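Local coordinates for protein citrate synthase (Thermotoga maritima, PDB 2P2W) that probably catalyses the condensation of oxaloacetate with acetyl-CoA and water to citrate and CoA, the entry step of the tricarboxylic acid cycle, at residues M174-N179 and D257-F262; I31-L36 and F170-E175. All coordinates share one frame; numbering follows the deposited sequence.

In the fold
Interactions 1 and 2 lie side by side, their centres about 8 Å apart. In chain order, 31-36 enters helix 33-39 from strand 31-32; 170-175 takes in the last part of helix 163-173; the loop segment 174-179 overlaps it at Met174 and Glu175; and 257-262 opens helix 258-270. Helix 163-173 packs on helix 33-39 in interaction 2, and its outgoing loop reaches the bound citrate in interaction 1. The two contacts also touch directly: Arg259 CD lies 3.2 Å from Leu172 O. Arg344 of the second subunit bonds the citrate, which places the site at the dimer interface, with the apolar helix contact beside it.

Interaction 1. Residues M174-N179 and D257-F262; sequences MEQDIN and DPRAVF. With FLC (citrate anion), chain B.
The citrate site of the citrate synthase fold brings Gln176 and Arg259 together beside the bound citrate, the loop before helix 180-189 meeting the first turn of helix 258-270. Arg259 NH1 donates to citrate OB2 at 2.6 Å and NH2 to the hydroxyl OHB at 2.9 Å, so one edge of the guanidinium grips carboxylate and hydroxyl together. On another edge NE and NH2 hold Asp257 side-on, the NE to OD1 bond being nearly straight at 173°. Asp257 is also the N-cap, its OD1 accepting from Arg259 N as well. This second-shell carboxylate thus fixes the guanidinium plane; replacing Arg259 with a leucine would probably leave citrate OB2 and OHB without these donors and the Asp257 carboxylate without its counter-charge.

Gln176 comes over one guanidinium face, the amide tilted 37° to it, with OE1 3.3 Å above the plane. Neither amide atom hydrogen-bonds Arg259: OE1 is bound by Tyr253, while NE2 donates to citrate OG2 at 2.9 Å. With CG anti to the backbone N (chi1 -171°) and the chain extended, the amide reaches across to the ligand. His250, a predicted active-site residue, Arg325 and Arg344 of the second subunit also bind the citrate. A water links the segments, donating to Glu175 O at 2.8 Å and accepting from Arg259 NH1 at 3.1 Å.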
loop_
_atom_site.group_PDB
_atom_site.type_symbol
_atom_site.label_atom_id
_atom_site.label_comp_id
_atom_site.label_asym_id
_atom_site.label_seq_id
_atom_site.Cartn_x
_atom_site.Cartn_y
_atom_site.Cartn_z
ATOM N N MET A 174 -4.775 2.153 18.587
ATOM C CA MET A 174 -5.522 2.844 17.546
ATOM C C MET A 174 -4.770 3.888 16.738
ATOM O O MET A 174 -5.015 4.039 15.541
ATOM C CB MET A 174 -6.756 3.528 18.129
ATOM C CG MET A 174 -7.917 2.614 18.407
ATOM S SD MET A 174 -9.353 3.582 18.896
ATOM C CE MET A 174 -10.511 2.273 19.252
ATOM N N GLU A 175 -3.846 4.598 17.371
ATOM C CA GLU A 175 -3.172 5.679 16.664
ATOM C C GLU A 175 -1.803 6.091 17.193
ATOM O O GLU A 175 -1.568 6.068 18.400
ATOM C CB GLU A 175 -4.109 6.894 16.698
ATOM C CG GLU A 175 -3.429 8.245 16.619
ATOM C CD GLU A 175 -2.942 8.563 15.229
ATOM O OE1 GLU A 175 -3.443 7.931 14.277
ATOM O OE2 GLU A 175 -2.067 9.449 15.093
ATOM N N GLN A 176 -0.901 6.461 16.282
ATOM C CA GLN A 176 0.415 6.953 16.686
ATOM C C GLN A 176 1.201 7.722 15.627
ATOM O O GLN A 176 2.241 7.271 15.142
ATOM C CB GLN A 176 1.305 5.844 17.258
ATOM C CG GLN A 176 2.574 6.448 17.880
ATOM C CD GLN A 176 3.233 5.562 18.915
ATOM O OE1 GLN A 176 2.868 5.575 20.091
ATOM N NE2 GLN A 176 4.217 4.784 18.477
ATOM N N ASP A 177 0.684 8.893 15.274
ATOM C CA ASP A 177 1.350 9.777 14.327
ATOM C C ASP A 177 1.644 9.140 12.965
ATOM O O ASP A 177 0.890 8.290 12.487
ATOM C CB ASP A 177 2.640 10.300 14.978
ATOM C CG ASP A 177 3.133 11.596 14.361
ATOM O OD1 ASP A 177 2.319 12.528 14.189
ATOM O OD2 ASP A 177 4.343 11.682 14.062
ATOM N N ILE A 178 2.753 9.540 12.348
ATOM C CA ILE A 178 3.089 9.035 11.023
ATOM C C ILE A 178 4.044 7.847 10.987
ATOM O O ILE A 178 5.166 7.943 10.477
ATOM C CB ILE A 178 3.651 10.169 10.138
ATOM C CG1 ILE A 178 2.882 11.467 10.407
ATOM C CG2 ILE A 178 3.515 9.795 8.670
ATOM C CD1 ILE A 178 1.376 11.386 10.150
ATOM N N ASN A 179 3.589 6.723 11.529
ATOM C CA ASN A 179 4.379 5.501 11.534
ATOM C C ASN A 179 4.351 4.959 10.104
ATOM O O ASN A 179 3.617 5.472 9.258
ATOM C CB ASN A 179 3.775 4.501 12.519
ATOM C CG ASN A 179 2.291 4.310 12.307
ATOM O OD1 ASN A 179 1.868 3.539 11.449
ATOM N ND2 ASN A 179 1.488 5.034 13.078
ATOM N N ASP A 257 8.009 3.087 26.083
ATOM C CA ASP A 257 6.829 3.264 25.243
ATOM C C ASP A 257 5.681 3.146 26.253
ATOM O O ASP A 257 5.501 2.095 26.861
ATOM C CB ASP A 257 6.800 2.130 24.202
ATOM C CG ASP A 257 5.564 2.144 23.316
ATOM O OD1 ASP A 257 4.498 2.651 23.729
ATOM O OD2 ASP A 257 5.670 1.618 22.182
ATOM N N PRO A 258 4.903 4.229 26.453
ATOM C CA PRO A 258 3.785 4.215 27.411
ATOM C C PRO A 258 2.772 3.087 27.208
ATOM O O PRO A 258 2.166 2.606 28.171
ATOM C CB PRO A 258 3.162 5.601 27.241
ATOM C CG PRO A 258 3.443 5.919 25.802
ATOM C CD PRO A 258 4.870 5.453 25.632
ATOM N N ARG A 259 2.584 2.672 25.959
ATOM C CA ARG A 259 1.656 1.585 25.658
ATOM C C ARG A 259 2.250 0.266 26.160
ATOM O O ARG A 259 1.525 -0.601 26.653
ATOM C CB ARG A 259 1.411 1.506 24.151
ATOM C CG ARG A 259 0.910 2.810 23.541
ATOM C CD ARG A 259 1.037 2.775 22.028
ATOM N NE ARG A 259 2.414 2.499 21.624
ATOM C CZ ARG A 259 2.798 2.290 20.370
ATOM N NH1 ARG A 259 1.904 2.329 19.388
ATOM N NH2 ARG A 259 4.071 2.032 20.096
ATOM N N ALA A 260 3.566 0.114 26.033
ATOM C CA ALA A 260 4.233 -1.102 26.497
ATOM C C ALA A 260 4.152 -1.165 28.024
ATOM O O ALA A 260 3.916 -2.226 28.602
ATOM C CB ALA A 260 5.698 -1.116 26.046
ATOM N N VAL A 261 4.353 -0.021 28.670
ATOM C CA VAL A 261 4.288 0.053 30.125
ATOM C C VAL A 261 2.895 -0.343 30.609
ATOM O O VAL A 261 2.752 -1.126 31.555
ATOM C CB VAL A 261 4.607 1.480 30.622
ATOM C CG1 VAL A 261 4.387 1.572 32.127
ATOM C CG2 VAL A 261 6.050 1.841 30.266
ATOM N N PHE A 262 1.870 0.198 29.954
ATOM C CA PHE A 262 0.492 -0.105 30.316
ATOM C C PHE A 262 0.229 -1.609 30.183
ATOM O O PHE A 262 -0.263 -2.244 31.117
ATOM C CB PHE A 262 -0.479 0.690 29.423
ATOM C CG PHE A 262 -1.921 0.596 29.848
ATOM C CD1 PHE A 262 -2.635 -0.592 29.698
ATOM C CD2 PHE A 262 -2.565 1.696 30.408
ATOM C CE1 PHE A 262 -3.968 -0.682 30.098
ATOM C CE2 PHE A 262 -3.900 1.619 30.813
ATOM C CZ PHE A 262 -4.603 0.429 30.658
HETATM C CAC FLC B . 5.715 -0.772 16.192
HETATM C CA FLC B . 4.460 0.059 15.909
HETATM C CB FLC B . 4.664 1.571 16.055
HETATM C CBC FLC B . 3.305 2.245 15.857
HETATM C CG FLC B . 5.669 2.071 15.011
HETATM C CGC FLC B . 5.927 3.581 15.052
HETATM O OA1 FLC B . 6.446 -0.416 17.142
HETATM O OA2 FLC B . 5.904 -1.762 15.454
HETATM O OB1 FLC B . 2.939 2.466 14.683
HETATM O OB2 FLC B . 2.649 2.508 16.889
HETATM O OG1 FLC B . 6.793 4.020 14.264
HETATM O OG2 FLC B . 5.254 4.273 15.847
HETATM O OHB FLC B . 5.158 1.854 17.368
HETATM O O HOH W 1 -1.012 3.427 19.103
#

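Interaction 2. Residues I31-L36 and F170-E175; sequences IPVEEL and FILLME
Val33 and Leu172 meet with their side chains at about a right angle, the methyl CG2 of Val33 lying 3.7 Å from CD2 of Leu172. They pack the first turn of helix 33-39, which follows the last strand (31-32) of the small antiparallel sheet, on the C-terminal part of helix 163-173, just before the loop that carries the citrate-binding Gln176. The first side-chain bond of Val33 leads toward the opposing segment. Its chi1 of 70° sets CG2 anti to the backbone N, and this branch makes the close approach, while CG1 stands further off, 4.2 Å from the same Leu172 methyl. CG2 also comes within 3.9 Å of Leu172 CA, so it lies against the backbone of helix 163-173 as well as against the leucine branch.

The second pair, Leu36 and Ile171, sits one turn further along helix 33-39. Here the first side-chain bond of Ile171 leads toward the opposing segment, and both branches touch. The CG2 methyl lies 3.9 Å from Leu36 CB, touching the root of the leucine rather than its tip. The longer arm, with CG1 anti to the carbonyl carbon (chi1 -63°) and extended beyond, carries CD1 to 3.6 Å from Leu36 O, a van der Waals contact of the methyl with the backbone carbonyl oxygen. The CA atoms of Val33 and Leu172 are 6.3 Å apart, evidence that the start of one helix lies close against the end of the other.

Tyr28 of strand 25-28 packs on Val33 and Leu36, and its hydroxyl hydrogen-bonds Ile171 O and Glu175 N. Tyr357 of the second subunit packs on Leu36. All four touching residues are buried, and their direct contact is dispersion packing of aliphatic groups on each other and on backbone, with no directional bond across it.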
loop_
_atom_site.group_PDB
_atom_site.type_symbol
_atom_site.label_atom_id
_atom_site.label_comp_id
_atom_site.label_asym_id
_atom_site.label_seq_id
_atom_site.Cartn_x
_atom_site.Cartn_y
_atom_site.Cartn_z
ATOM N N ILE A 31 -5.629 14.078 24.921
ATOM C CA ILE A 31 -5.845 13.208 26.072
ATOM C C ILE A 31 -4.819 12.077 26.117
ATOM O O ILE A 31 -4.568 11.411 25.107
ATOM C CB ILE A 31 -7.266 12.590 26.042
ATOM C CG1 ILE A 31 -8.318 13.701 26.017
ATOM C CG2 ILE A 31 -7.478 11.698 27.263
ATOM C CD1 ILE A 31 -9.755 13.190 26.027
ATOM N N PRO A 32 -4.213 11.844 27.294
ATOM C CA PRO A 32 -3.214 10.781 27.448
ATOM C C PRO A 32 -3.824 9.439 27.047
ATOM O O PRO A 32 -4.936 9.111 27.458
ATOM C CB PRO A 32 -2.876 10.836 28.938
ATOM C CG PRO A 32 -3.104 12.277 29.282
ATOM C CD PRO A 32 -4.399 12.574 28.560
ATOM N N VAL A 33 -3.096 8.665 26.248
ATOM C CA VAL A 33 -3.596 7.373 25.787
ATOM C C VAL A 33 -3.957 6.403 26.920
ATOM O O VAL A 33 -4.918 5.640 26.795
ATOM C CB VAL A 33 -2.577 6.690 24.835
ATOM C CG1 VAL A 33 -1.345 6.246 25.614
ATOM C CG2 VAL A 33 -3.235 5.511 24.122
ATOM N N GLU A 34 -3.203 6.425 28.019
ATOM C CA GLU A 34 -3.507 5.517 29.127
ATOM C C GLU A 34 -4.820 5.873 29.814
ATOM O O GLU A 34 -5.485 5.007 30.373
ATOM C CB GLU A 34 -2.369 5.478 30.159
ATOM C CG GLU A 34 -1.739 6.806 30.464
ATOM C CD GLU A 34 -0.649 7.157 29.470
ATOM O OE1 GLU A 34 0.448 6.550 29.535
ATOM O OE2 GLU A 34 -0.895 8.030 28.620
ATOM N N GLU A 35 -5.197 7.146 29.782
ATOM C CA GLU A 35 -6.459 7.541 30.388
ATOM C C GLU A 35 -7.597 6.894 29.602
ATOM O O GLU A 35 -8.534 6.335 30.176
ATOM C CB GLU A 35 -6.622 9.058 30.360
ATOM C CG GLU A 35 -6.140 9.750 31.609
ATOM C CD GLU A 35 -7.187 10.692 32.160
ATOM O OE1 GLU A 35 -7.206 11.870 31.740
ATOM O OE2 GLU A 35 -7.996 10.248 33.007
ATOM N N LEU A 36 -7.506 6.973 28.279
ATOM C CA LEU A 36 -8.530 6.386 27.423
ATOM C C LEU A 36 -8.521 4.862 27.532
ATOM O O LEU A 36 -9.573 4.236 27.662
ATOM C CB LEU A 36 -8.308 6.826 25.970
ATOM C CG LEU A 36 -8.519 8.327 25.746
ATOM C CD1 LEU A 36 -7.926 8.765 24.424
ATOM C CD2 LEU A 36 -10.013 8.625 25.800
ATOM N N PHE A 170 -6.673 -2.575 22.309
ATOM C CA PHE A 170 -7.061 -1.958 21.043
ATOM C C PHE A 170 -6.928 -0.439 21.125
ATOM O O PHE A 170 -6.367 0.198 20.232
ATOM C CB PHE A 170 -8.503 -2.310 20.675
ATOM C CG PHE A 170 -8.675 -3.696 20.117
ATOM C CD1 PHE A 170 -7.705 -4.263 19.296
ATOM C CD2 PHE A 170 -9.852 -4.405 20.356
ATOM C CE1 PHE A 170 -7.904 -5.515 18.716
ATOM C CE2 PHE A 170 -10.062 -5.654 19.783
ATOM C CZ PHE A 170 -9.086 -6.212 18.959
ATOM N N ILE A 171 -7.449 0.140 22.202
ATOM C CA ILE A 171 -7.387 1.581 22.393
ATOM C C ILE A 171 -5.939 2.078 22.334
ATOM O O ILE A 171 -5.647 3.083 21.687
ATOM C CB ILE A 171 -8.035 1.981 23.743
ATOM C CG1 ILE A 171 -9.524 1.620 23.722
ATOM C CG2 ILE A 171 -7.847 3.470 24.002
ATOM C CD1 ILE A 171 -10.233 1.821 25.049
ATOM N N LEU A 172 -5.034 1.366 22.996
ATOM C CA LEU A 172 -3.622 1.746 22.999
ATOM C C LEU A 172 -2.991 1.697 21.602
ATOM O O LEU A 172 -2.036 2.422 21.321
ATOM C CB LEU A 172 -2.823 0.819 23.919
ATOM C CG LEU A 172 -3.057 0.922 25.425
ATOM C CD1 LEU A 172 -2.304 -0.195 26.142
ATOM C CD2 LEU A 172 -2.589 2.282 25.910
ATOM N N LEU A 173 -3.532 0.846 20.735
ATOM C CA LEU A 173 -3.001 0.664 19.386
ATOM C C LEU A 173 -3.725 1.410 18.265
ATOM O O LEU A 173 -3.329 1.315 17.108
ATOM C CB LEU A 173 -2.998 -0.831 19.042
ATOM C CG LEU A 173 -2.154 -1.762 19.914
ATOM C CD1 LEU A 173 -2.585 -3.213 19.692
ATOM C CD2 LEU A 173 -0.680 -1.578 19.576
ATOM N N MET A 174 -4.775 2.153 18.587
ATOM C CA MET A 174 -5.522 2.844 17.546
ATOM C C MET A 174 -4.770 3.888 16.738
ATOM O O MET A 174 -5.015 4.039 15.541
ATOM C CB MET A 174 -6.756 3.528 18.129
ATOM C CG MET A 174 -7.917 2.614 18.407
ATOM S SD MET A 174 -9.353 3.582 18.896
ATOM C CE MET A 174 -10.511 2.273 19.252
ATOM N N GLU A 175 -3.846 4.598 17.371
ATOM C CA GLU A 175 -3.172 5.679 16.664
ATOM C C GLU A 175 -1.803 6.091 17.193
ATOM O O GLU A 175 -1.568 6.068 18.400
ATOM C CB GLU A 175 -4.109 6.894 16.698
ATOM C CG GLU A 175 -3.429 8.245 16.619
ATOM C CD GLU A 175 -2.942 8.563 15.229
ATOM O OE1 GLU A 175 -3.443 7.931 14.277
ATOM O OE2 GLU A 175 -2.067 9.449 15.093
#